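Local coordinates for hypothetical protein TM0486 (PDB 1VK8) that binds thiamin and is involved in the response of the cell to oxidative conditions, with a possible part in thiamin biosynthesis or salvage, at residues E33-D36 / R37-K41; I96-E99 / E100-K104. All blocks are in the same frame, centred on the assembly; numbering follows the deposited sequence.

Contact 1: E33-D36 / R37-K41; sequences EVID and RAIEK
Arg37 folds back over the preceding turn of helix 31-43 and lies against Glu33 and Asp36. From its CB, which faces the carbonyl oxygens of Glu33 and Val34, the chain turns so that CG sits beside the backbone N (chi1 -64°), bringing Arg37 CG to 3.2 Å from Glu33 O, the same oxygen that accepts the helical bond from Arg37 N at 3.1 Å. Arg37 CD still lies near Glu33 O, and Arg37 NE comes to 4.2 Å from Glu33 CG. Bends at chi2 and chi3 swing the guanidinium across Asp36, whose CB lies 3.4 Å above its plane, toward the rim. At the tip, Arg37 NH1 meets Glu40 OE1 at 3.0 Å, an i to i+3 salt bridge along the helix whose hydrogen bond is weak, while the Asp36 carboxylate pairs with Lys104 of the second subunit. With an alanine here, Glu40 is likely to lose this ionic mate and the flank of Asp36 CB its cover. Ile35 CG2 packs against Ile39 CD1 (3.7 Å), and both isoleucines touch Tyr105 of the second subunit. Within the chain, Ile35 and Ala38 rest on Val22 of strand 16-24, and Arg37 reaches Tyr75 of helix 62-76.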
ATOM      1  N   GLU C  33      17.890   5.389  10.528  1.00 32.32           N
ATOM      2  CA  GLU C  33      17.767   5.559  11.968  1.00 32.02           C
ATOM      3  C   GLU C  33      16.317   5.561  12.400  1.00 29.13           C
ATOM      4  O   GLU C  33      15.978   4.922  13.392  1.00 29.77           O
ATOM      5  CB  GLU C  33      18.418   6.848  12.438  1.00 32.76           C
ATOM      6  CG  GLU C  33      18.538   6.956  13.957  1.00 40.44           C
ATOM      7  CD  GLU C  33      18.537   8.397  14.446  1.00 49.04           C
ATOM      8  OE1 GLU C  33      19.198   9.246  13.795  1.00 53.06           O
ATOM      9  OE2 GLU C  33      17.874   8.681  15.476  1.00 49.14           O
ATOM     10  N   VAL C  34      15.478   6.305  11.680  1.00 23.14           N
ATOM     11  CA  VAL C  34      14.037   6.289  11.911  1.00 19.10           C
ATOM     12  C   VAL C  34      13.477   4.859  11.818  1.00 16.43           C
ATOM     13  O   VAL C  34      12.704   4.438  12.667  1.00 15.30           O
ATOM     14  CB  VAL C  34      13.292   7.146  10.882  1.00 19.75           C
ATOM     15  CG1 VAL C  34      11.798   7.118  11.150  1.00 17.29           C
ATOM     16  CG2 VAL C  34      13.844   8.581  10.846  1.00 22.96           C
ATOM     17  N   ILE C  35      13.865   4.128  10.775  1.00 15.34           N
ATOM     18  CA  ILE C  35      13.370   2.773  10.556  1.00 14.13           C
ATOM     19  C   ILE C  35      13.830   1.830  11.634  1.00 13.57           C
ATOM     20  O   ILE C  35      13.067   0.977  12.073  1.00 14.31           O
ATOM     21  CB  ILE C  35      13.775   2.256   9.161  1.00 17.86           C
ATOM     22  CG1 ILE C  35      13.198   3.148   8.058  1.00 20.52           C
ATOM     23  CG2 ILE C  35      13.289   0.814   8.964  1.00 18.28           C
ATOM     24  CD1 ILE C  35      11.752   3.352   8.147  1.00 30.22           C
ATOM     25  N   ASP C  36      15.076   1.992  12.071  1.00 15.07           N
ATOM     26  CA  ASP C  36      15.629   1.217  13.166  1.00 13.99           C
ATOM     27  C   ASP C  36      14.830   1.388  14.454  1.00 13.93           C
ATOM     28  O   ASP C  36      14.638   0.433  15.195  1.00 13.88           O
ATOM     29  CB  ASP C  36      17.083   1.656  13.469  1.00 18.83           C
ATOM     30  CG  ASP C  36      18.092   1.200  12.421  1.00 21.09           C
ATOM     31  OD1 ASP C  36      17.709   0.566  11.416  1.00 31.76           O
ATOM     32  OD2 ASP C  36      19.306   1.452  12.540  1.00 31.43           O
ATOM     33  N   ARG C  37      14.433   2.622  14.754  1.00 13.88           N
ATOM     34  CA  ARG C  37      13.688   2.928  15.981  1.00 12.31           C
ATOM     35  C   ARG C  37      12.302   2.318  15.896  1.00  8.76           C
ATOM     36  O   ARG C  37      11.793   1.810  16.872  1.00  8.29           O
ATOM     37  CB  ARG C  37      13.551   4.442  16.194  1.00 12.87           C
ATOM     38  CG  ARG C  37      14.869   5.202  16.408  1.00 18.21           C
ATOM     39  CD  ARG C  37      15.757   4.689  17.524  1.00 30.07           C
ATOM     40  NE  ARG C  37      17.130   4.506  17.027  1.00 42.89           N
ATOM     41  CZ  ARG C  37      17.751   3.337  16.821  1.00 47.73           C
ATOM     42  NH1 ARG C  37      17.167   2.163  17.085  1.00 45.48           N
ATOM     43  NH2 ARG C  37      18.994   3.349  16.351  1.00 53.22           N
ATOM     44  N   ALA C  38      11.705   2.393  14.713  1.00  6.96           N
ATOM     45  CA  ALA C  38      10.423   1.778  14.445  1.00  7.18           C
ATOM     46  C   ALA C  38      10.476   0.278  14.698  1.00  7.92           C
ATOM     47  O   ALA C  38       9.649  -0.251  15.440  1.00  8.64           O
ATOM     48  CB  ALA C  38       9.992   2.065  13.062  1.00  9.68           C
ATOM     49  N   ILE C  39      11.474  -0.386  14.131  1.00 10.93           N
ATOM     50  CA  ILE C  39      11.630  -1.841  14.311  1.00 11.59           C
ATOM     51  C   ILE C  39      11.893  -2.196  15.762  1.00 11.83           C
ATOM     52  O   ILE C  39      11.258  -3.095  16.291  1.00 12.94           O
ATOM     53  CB  ILE C  39      12.683  -2.432  13.339  1.00 12.08           C
ATOM     54  CG1 ILE C  39      12.184  -2.257  11.903  1.00 14.24           C
ATOM     55  CG2 ILE C  39      12.923  -3.943  13.640  1.00 13.87           C
ATOM     56  CD1 ILE C  39      13.237  -2.405  10.856  1.00 22.78           C
ATOM     57  N   GLU C  40      12.782  -1.457  16.423  1.00 10.71           N
ATOM     58  CA  GLU C  40      13.049  -1.663  17.830  1.00 11.90           C
ATOM     59  C   GLU C  40      11.786  -1.495  18.677  1.00 10.62           C
ATOM     60  O   GLU C  40      11.522  -2.285  19.594  1.00 11.25           O
ATOM     61  CB  GLU C  40      14.140  -0.684  18.263  1.00 12.90           C
ATOM     62  CG  GLU C  40      14.543  -0.729  19.719  1.00 26.11           C
ATOM     63  CD  GLU C  40      15.707   0.220  20.019  1.00 38.28           C
ATOM     64  OE1 GLU C  40      15.654   1.420  19.616  1.00 34.01           O
ATOM     65  OE2 GLU C  40      16.675  -0.241  20.658  1.00 42.57           O
ATOM     66  N   LYS C  41      10.990  -0.475  18.379  1.00  9.36           N
ATOM     67  CA  LYS C  41       9.750  -0.275  19.114  1.00  8.77           C
ATOM     68  C   LYS C  41       8.776  -1.440  18.872  1.00  9.74           C
ATOM     69  O   LYS C  41       8.170  -1.948  19.817  1.00  9.60           O
ATOM     70  CB  LYS C  41       9.110   1.075  18.762  1.00  8.86           C
ATOM     71  CG  LYS C  41       7.790   1.348  19.460  1.00  9.72           C
ATOM     72  CD  LYS C  41       7.930   1.440  20.968  1.00 11.94           C
ATOM     73  CE  LYS C  41       8.515   2.742  21.428  1.00 21.64           C
ATOM     74  NZ  LYS C  41       8.359   2.923  22.897  1.00 26.55           N
TER

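Contact 2: I96-E99 / E100-K104; sequences ITIE and EKVSK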
ATOM      1  N   ILE C  96      -6.126 -15.367  11.589  1.00  7.99           N
ATOM      2  CA  ILE C  96      -5.131 -15.727  10.589  1.00  8.14           C
ATOM      3  C   ILE C  96      -3.743 -15.413  11.170  1.00 10.57           C
ATOM      4  O   ILE C  96      -3.571 -14.444  11.943  1.00 11.52           O
ATOM      5  CB  ILE C  96      -5.369 -14.973   9.244  1.00  7.77           C
ATOM      6  CG1 ILE C  96      -4.447 -15.486   8.124  1.00  8.93           C
ATOM      7  CG2 ILE C  96      -5.211 -13.475   9.412  1.00 14.61           C
ATOM      8  CD1 ILE C  96      -4.762 -16.883   7.637  1.00 13.16           C
ATOM      9  N   THR C  97      -2.759 -16.211  10.786  1.00  9.65           N
ATOM     10  CA  THR C  97      -1.410 -16.107  11.340  1.00 10.98           C
ATOM     11  C   THR C  97      -0.385 -16.013  10.227  1.00  9.86           C
ATOM     12  O   THR C  97      -0.679 -16.320   9.073  1.00  8.25           O
ATOM     13  CB  THR C  97      -1.061 -17.362  12.171  1.00 10.23           C
ATOM     14  OG1 THR C  97      -1.218 -18.535  11.367  1.00 12.12           O
ATOM     15  CG2 THR C  97      -2.023 -17.552  13.318  1.00 15.46           C
ATOM     16  N   ILE C  98       0.829 -15.604  10.601  1.00  6.83           N
ATOM     17  CA  ILE C  98       1.950 -15.563   9.680  1.00  8.99           C
ATOM     18  C   ILE C  98       2.184 -16.950   9.069  1.00  8.21           C
ATOM     19  O   ILE C  98       2.283 -17.079   7.834  1.00  9.95           O
ATOM     20  CB  ILE C  98       3.215 -14.999  10.409  1.00  7.44           C
ATOM     21  CG1 ILE C  98       3.052 -13.502  10.697  1.00  9.48           C
ATOM     22  CG2 ILE C  98       4.462 -15.261   9.574  1.00 12.19           C
ATOM     23  CD1 ILE C  98       4.136 -12.896  11.615  1.00 11.60           C
ATOM     24  N   GLU C  99       2.216 -17.979   9.921  1.00  7.64           N
ATOM     25  CA  GLU C  99       2.553 -19.341   9.509  1.00 12.88           C
ATOM     26  C   GLU C  99       1.554 -19.856   8.494  1.00 11.48           C
ATOM     27  O   GLU C  99       1.931 -20.497   7.529  1.00 15.27           O
ATOM     28  CB  GLU C  99       2.620 -20.272  10.726  1.00 16.23           C
ATOM     29  CG  GLU C  99       3.051 -21.702  10.441  1.00 30.85           C
ATOM     30  CD  GLU C  99       2.983 -22.608  11.668  1.00 45.22           C
ATOM     31  OE1 GLU C  99       2.777 -22.102  12.800  1.00 44.80           O
ATOM     32  OE2 GLU C  99       3.146 -23.842  11.498  1.00 55.80           O
ATOM     33  N   GLU C 100       0.280 -19.528   8.666  1.00 11.48           N
ATOM     34  CA  GLU C 100      -0.749 -19.993   7.734  1.00 13.97           C
ATOM     35  C   GLU C 100      -0.513 -19.425   6.338  1.00 16.85           C
ATOM     36  O   GLU C 100      -0.896 -20.026   5.350  1.00 18.35           O
ATOM     37  CB  GLU C 100      -2.160 -19.609   8.210  1.00 13.20           C
ATOM     38  CG  GLU C 100      -2.638 -20.428   9.391  1.00 19.79           C
ATOM     39  CD  GLU C 100      -3.952 -19.936   9.974  1.00 17.34           C
ATOM     40  OE1 GLU C 100      -3.938 -18.974  10.758  1.00 16.26           O
ATOM     41  OE2 GLU C 100      -5.010 -20.520   9.656  1.00 24.63           O
ATOM     42  N   LYS C 101       0.120 -18.266   6.259  1.00 16.43           N
ATOM     43  CA  LYS C 101       0.406 -17.631   4.975  1.00 17.94           C
ATOM     44  C   LYS C 101       1.792 -17.932   4.370  1.00 20.72           C
ATOM     45  O   LYS C 101       1.956 -17.863   3.155  1.00 24.25           O
ATOM     46  CB  LYS C 101       0.219 -16.141   5.145  1.00 18.08           C
ATOM     47  CG  LYS C 101      -1.148 -15.756   5.684  1.00 22.03           C
ATOM     48  CD  LYS C 101      -1.151 -14.375   6.297  1.00 21.93           C
ATOM     49  CE  LYS C 101      -1.436 -13.372   5.238  1.00 31.17           C
ATOM     50  NZ  LYS C 101      -1.269 -12.090   5.840  1.00 19.22           N
ATOM     51  N   VAL C 102       2.795 -18.272   5.170  1.00 20.52           N
ATOM     52  CA  VAL C 102       4.159 -18.455   4.631  1.00 22.17           C
ATOM     53  C   VAL C 102       4.785 -19.826   4.785  1.00 21.80           C
ATOM     54  O   VAL C 102       5.795 -20.090   4.153  1.00 20.86           O
ATOM     55  CB  VAL C 102       5.195 -17.503   5.295  1.00 23.32           C
ATOM     56  CG1 VAL C 102       4.748 -16.081   5.205  1.00 23.85           C
ATOM     57  CG2 VAL C 102       5.474 -17.918   6.744  1.00 24.05           C
ATOM     58  N   SER C 103       4.251 -20.662   5.670  1.00 24.78           N
ATOM     59  CA  SER C 103       4.921 -21.914   6.044  1.00 25.10           C
ATOM     60  C   SER C 103       5.238 -22.773   4.835  1.00 27.07           C
ATOM     61  O   SER C 103       6.302 -23.376   4.778  1.00 29.66           O
ATOM     62  CB  SER C 103       4.080 -22.715   7.041  1.00 24.22           C
ATOM     63  OG  SER C 103       2.840 -23.089   6.484  1.00 26.15           O
ATOM     64  N   LYS C 104       4.300 -22.814   3.891  1.00 27.92           N
ATOM     65  CA  LYS C 104       4.461 -23.463   2.583  1.00 32.27           C
ATOM     66  C   LYS C 104       5.782 -23.153   1.870  1.00 32.59           C
ATOM     67  O   LYS C 104       6.273 -23.972   1.099  1.00 32.93           O
ATOM     68  CB  LYS C 104       3.318 -23.019   1.642  1.00 33.40           C
ATOM     69  CG  LYS C 104       2.531 -24.138   0.993  1.00 39.63           C
ATOM     70  CD  LYS C 104       2.062 -23.751  -0.403  1.00 43.50           C
ATOM     71  CE  LYS C 104       3.144 -23.994  -1.459  1.00 49.29           C
ATOM     72  NZ  LYS C 104       2.588 -24.594  -2.711  1.00 48.45           N
TER
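Thr97 and Glu100 join where an extended backbone, Ile96 and Thr97, turns into the short helix 98-102, with Thr97 at the N-cap. With Thr97 OG1 set between its own backbone N and carbonyl carbon (chi1 56°), the hydroxyl accepts from Glu100 N at 3.2 Å and donates to Glu100 OE1 at 2.8 Å, using the carboxylate's anti lone pair. The two side chains run roughly at right angles, and Ile96 CD1 covers the glutamate stem, 3.8 Å from Glu100 CB. Ile96 CG1 also lies against Lys101 CD, whose chain bends at chi3 and carries NZ to Thr17 and Asp90. Ile98 and Val102 lie side by side, CG2 to CG2 at 4.0 Å, and pack on Pro53 and Gly52 of the second subunit, respectively. Ile98 O takes both Val102 N, close to the carbonyl axis, and Lys101 N, well above the carbonyl plane. Beyond Val102, Ser103 N (3.0 Å) and Ser103 OG (2.9 Å) grip Glu99 O from opposite faces of its plane. Two hydroxyls thus back up the main-chain bonding, Thr97 satisfying a first-turn amide and Ser103 adding a second donor to Glu99 O, and the Glu100 carboxylate beside the N-terminus probably interacts favourably with the helix dipole.

How the contacts relate
Contact 1 comes first along the chain, on helix 31-43, and contact 2 near the C-terminus, on helix 98-102; their centres are about 25 Å apart, on opposite sides of the chain's centre, and their nearest atoms stay about 13 Å from each other. The four-stranded antiparallel sheet links them: helix 31-43 packs on strand 16-24, while Lys101 of helix 98-102 reaches Thr17 of that strand and Asp90 of strand 82-92, and Thr97 and Ile98 touch strand 56-60. Both belong to the part of the chain related to thiamine-binding proteins. The C-terminal segment of one copy meets helix 31-43 of the second subunit, so the two contacts, apart within a chain, come together across the interface.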